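Local structure of RND efflux system, outer membrane lipoprotein, NodT family (Burkholderia mallei, 6U94) at residues A[63-68]-A[245-250]; A[168-173]-A[241-246]. The protein probably serves as the outer membrane factor of an RND-type efflux system, giving exported compounds a passage across the outer membrane. All blocks are in the same frame, centred on the assembly; numbering follows the deposited sequence.

Contact 1: residues A[63-68]-A[245-250]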
# COMPACT_ATOMS: atom_id res chain seq x y z
N ALA A 63 12.46 -9.49 -10.04
CA ALA A 63 12.89 -10.26 -11.19
C ALA A 63 12.92 -11.75 -10.88
O ALA A 63 12.56 -12.57 -11.73
CB ALA A 63 14.26 -9.78 -11.66
N LEU A 64 13.34 -12.12 -9.67
CA LEU A 64 13.35 -13.53 -9.30
C LEU A 64 11.94 -14.07 -9.14
O LEU A 64 11.66 -15.22 -9.50
CB LEU A 64 14.15 -13.72 -8.01
CG LEU A 64 15.62 -13.28 -8.02
CD1 LEU A 64 16.34 -13.78 -6.77
CD2 LEU A 64 16.33 -13.75 -9.29
N ALA A 65 11.03 -13.25 -8.61
CA ALA A 65 9.64 -13.68 -8.48
C ALA A 65 9.01 -13.90 -9.85
O ALA A 65 8.24 -14.85 -10.04
CB ALA A 65 8.84 -12.65 -7.68
N LEU A 66 9.33 -13.04 -10.82
CA LEU A 66 8.80 -13.22 -12.17
C LEU A 66 9.47 -14.39 -12.88
O LEU A 66 8.80 -15.16 -13.59
CB LEU A 66 8.97 -11.93 -12.98
CG LEU A 66 8.02 -10.79 -12.64
CD1 LEU A 66 8.30 -9.58 -13.52
CD2 LEU A 66 6.58 -11.25 -12.78
N ALA A 67 10.78 -14.55 -12.70
CA ALA A 67 11.52 -15.61 -13.39
C ALA A 67 11.25 -17.00 -12.82
O ALA A 67 11.75 -17.98 -13.37
CB ALA A 67 13.02 -15.33 -13.34
N ASN A 68 10.48 -17.10 -11.74
CA ASN A 68 10.16 -18.41 -11.17
C ASN A 68 9.37 -19.24 -12.17
O ASN A 68 8.50 -18.72 -12.88
CB ASN A 68 9.38 -18.24 -9.87
CG ASN A 68 9.43 -19.48 -9.00
OD1 ASN A 68 8.42 -20.17 -8.81
ND2 ASN A 68 10.61 -19.78 -8.47
N VAL A 245 8.37 -16.93 0.03
CA VAL A 245 7.27 -17.51 -0.72
C VAL A 245 7.04 -16.75 -2.02
O VAL A 245 6.81 -17.35 -3.08
CB VAL A 245 5.99 -17.56 0.14
CG1 VAL A 245 4.80 -18.03 -0.69
CG2 VAL A 245 6.19 -18.45 1.35
N LEU A 246 7.12 -15.42 -1.96
CA LEU A 246 6.79 -14.60 -3.12
C LEU A 246 7.81 -14.77 -4.24
O LEU A 246 7.46 -14.75 -5.42
CB LEU A 246 6.68 -13.13 -2.72
CG LEU A 246 5.38 -12.75 -2.00
CD1 LEU A 246 5.43 -11.30 -1.55
CD2 LEU A 246 4.19 -12.99 -2.92
N ILE A 247 9.09 -14.92 -3.89
CA ILE A 247 10.12 -15.12 -4.91
C ILE A 247 10.33 -16.59 -5.25
O ILE A 247 11.07 -16.89 -6.20
CB ILE A 247 11.46 -14.50 -4.49
CG1 ILE A 247 12.00 -15.17 -3.23
CG2 ILE A 247 11.31 -13.00 -4.27
CD1 ILE A 247 13.43 -14.81 -2.91
N GLY A 248 9.71 -17.51 -4.51
CA GLY A 248 9.80 -18.92 -4.82
C GLY A 248 11.09 -19.60 -4.43
O GLY A 248 11.35 -20.71 -4.90
N GLY A 249 11.91 -18.97 -3.59
CA GLY A 249 13.16 -19.55 -3.18
C GLY A 249 13.81 -18.79 -2.04
O GLY A 249 13.25 -17.83 -1.51
N PRO A 250 15.00 -19.23 -1.64
CA PRO A 250 15.71 -18.55 -0.55
C PRO A 250 16.04 -17.11 -0.90
O PRO A 250 16.19 -16.75 -2.07
CB PRO A 250 16.98 -19.39 -0.37
CG PRO A 250 16.63 -20.73 -0.94
CD PRO A 250 15.71 -20.44 -2.09
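The C-terminal ends of helix 56-67 and the long helix 211-247 meet here almost backbone to backbone, joining two helices of the outer membrane efflux protein region at a glycine helix terminus. The tight part is at Ala65, whose CA lies 3.9 Å from Ile247 CA, an approach allowed by the small alanine methyl. That methyl sits alongside the end of the long helix, its CB 3.4 Å from the carbonyl oxygen Leu246 O and 4.2 Å from the branch methyl Ile247 CG2. Towards solvent the contact loosens. Leu64, exposed to solvent, comes no closer with its side chain than 4.5 Å, from its CB to Ile247 CB. Asn68, with CG anti to its backbone N (chi1 -160°), holds its amide beside the turn that ends helix 211-247; ND2 stands 3.7 Å from Ile247 O without a hydrogen bond to it. Gly248 leaves the helix there with positive phi (77°), a conformation that favours glycine. No hydrogen bond joins the two segments directly, but Arg70 bridges them, donating to Ala65 O, Leu246 O and Val245 O. Ala65 and Leu246 also touch helix 156-203, while Val245 and Leu246 pack against helix 72-86.

Contact 2: residues A[168-173]-A[241-246]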
# COMPACT_ATOMS: atom_id res chain seq x y z
N ALA A 168 3.65 -6.17 -7.08
CA ALA A 168 3.30 -5.27 -5.99
C ALA A 168 3.48 -5.94 -4.64
O ALA A 168 3.95 -5.31 -3.68
CB ALA A 168 1.86 -4.79 -6.16
N GLU A 169 3.11 -7.22 -4.53
CA GLU A 169 3.20 -7.90 -3.24
C GLU A 169 4.65 -8.12 -2.83
O GLU A 169 4.96 -8.09 -1.63
CB GLU A 169 2.46 -9.23 -3.29
CG GLU A 169 2.01 -9.73 -1.93
CD GLU A 169 1.00 -8.79 -1.27
OE1 GLU A 169 -0.05 -8.51 -1.89
OE2 GLU A 169 1.26 -8.34 -0.14
N VAL A 170 5.55 -8.34 -3.79
CA VAL A 170 6.97 -8.42 -3.46
C VAL A 170 7.48 -7.08 -2.94
O VAL A 170 8.25 -7.03 -1.98
CB VAL A 170 7.78 -8.89 -4.69
CG1 VAL A 170 9.27 -8.77 -4.42
CG2 VAL A 170 7.41 -10.32 -5.06
N ALA A 171 7.04 -5.98 -3.55
CA ALA A 171 7.50 -4.66 -3.14
C ALA A 171 6.97 -4.31 -1.76
O ALA A 171 7.73 -3.83 -0.90
CB ALA A 171 7.07 -3.61 -4.16
N ASN A 172 5.68 -4.54 -1.51
CA ASN A 172 5.11 -4.20 -0.21
C ASN A 172 5.69 -5.06 0.90
O ASN A 172 5.76 -4.62 2.05
CB ASN A 172 3.59 -4.33 -0.25
CG ASN A 172 2.93 -3.81 1.02
OD1 ASN A 172 2.81 -2.59 1.20
ND2 ASN A 172 2.51 -4.71 1.89
N THR A 173 6.11 -6.29 0.58
CA THR A 173 6.68 -7.16 1.60
C THR A 173 8.11 -6.76 1.95
O THR A 173 8.49 -6.79 3.12
CB THR A 173 6.63 -8.62 1.13
OG1 THR A 173 5.27 -8.97 0.84
CG2 THR A 173 7.16 -9.55 2.20
N ASN A 241 9.58 -14.71 5.71
CA ASN A 241 8.90 -15.91 5.23
C ASN A 241 8.06 -15.61 3.99
O ASN A 241 8.18 -16.29 2.97
CB ASN A 241 8.02 -16.50 6.34
CG ASN A 241 8.62 -17.73 6.98
OD1 ASN A 241 9.84 -17.88 7.02
ND2 ASN A 241 7.77 -18.62 7.47
N ALA A 242 7.21 -14.58 4.07
CA ALA A 242 6.37 -14.21 2.94
C ALA A 242 7.22 -13.81 1.74
O ALA A 242 6.86 -14.10 0.59
CB ALA A 242 5.42 -13.08 3.33
N LEU A 243 8.35 -13.15 1.98
CA LEU A 243 9.23 -12.75 0.89
C LEU A 243 9.81 -13.98 0.19
O LEU A 243 9.92 -14.00 -1.04
CB LEU A 243 10.34 -11.85 1.41
CG LEU A 243 11.10 -11.01 0.39
CD1 LEU A 243 10.13 -10.21 -0.47
CD2 LEU A 243 12.08 -10.08 1.09
N ALA A 244 10.18 -15.00 0.96
CA ALA A 244 10.69 -16.23 0.37
C ALA A 244 9.61 -16.93 -0.45
O ALA A 244 9.90 -17.46 -1.53
CB ALA A 244 11.22 -17.16 1.46
N VAL A 245 8.37 -16.93 0.03
CA VAL A 245 7.27 -17.51 -0.72
C VAL A 245 7.04 -16.75 -2.02
O VAL A 245 6.81 -17.35 -3.08
CB VAL A 245 5.99 -17.56 0.14
CG1 VAL A 245 4.80 -18.03 -0.69
CG2 VAL A 245 6.19 -18.45 1.35
N LEU A 246 7.12 -15.42 -1.96
CA LEU A 246 6.79 -14.60 -3.12
C LEU A 246 7.81 -14.77 -4.24
O LEU A 246 7.46 -14.75 -5.42
CB LEU A 246 6.68 -13.13 -2.72
CG LEU A 246 5.38 -12.75 -2.00
CD1 LEU A 246 5.43 -11.30 -1.55
CD2 LEU A 246 4.19 -12.99 -2.92
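Helices 156-203 and 211-247 form a long antiparallel helical hairpin, as in outer membrane factors, where such hairpins build the trimeric helical barrel. Near its open end, far from the connecting turn, they pack through a wholly buried, chiefly apolar seam. The axes of the two short segments approach to 9.7 Å, with 155° between their directions. Leu246 contributes the most to the seam: with CG beside its own backbone N (chi1 -77°) and an extended chi2, it reaches between Glu169, Val170 and Thr173. Both end methyls lie against the CB-CG part of Glu169, which the side chain crosses obliquely, with Leu246 CD1 3.8 Å from Glu169 CG. Val170 runs past it in the opposite direction, so that Val170 CG2 lies 3.7 Å from Leu246 CB. One turn away, Thr173 and Leu243 likewise slide past each other; the methyl Thr173 CG2 faces Leu243 CB at 4.0 Å and also touches the methyl of Ala242. Leu243, its CG anti to the backbone N, turns its CD1 back towards Val170. The carboxylate of Glu169 leaves this apolar layer, because the chain bends at chi2 (63°), and forms salt bridges with Arg83 and Arg87, which probably favour its ionised state, and a hydrogen bond with Tyr86 OH. Thr173 meets Leu246 tip to tip, yet its hydroxyl donates within its own helix: Thr173 OG1 lies 2.6 Å from Glu169 O, in the carbonyl plane. The same oxygen accepts from Thr173 N, and Leu246 CD1 lies against this acceptor of two hydrogen bonds, 3.2 Å from Glu169 O.

Contacts 1 and 2 follow one another along the end of helix 211-247, sharing Val245 and Leu246, with centres about 9 Å apart. Leu246 serves both through different atoms: its carbonyl oxygen faces 63-68, whereas its side chain enters the seam with 168-173. The two also touch directly, Ala65 CB lying 3.8 Å from Val170 CG2, so helices 56-67, 156-203 and 211-247 meet around Ala65, Val170 and Leu246. A second touch comes where the chain leaves the long helix, Gly249 O lying 3.7 Å from Ala244 CB. Burial deepens from the partly open contact 1, its centre about 20 Å from the chain centre, to contact 2 at about 13 Å.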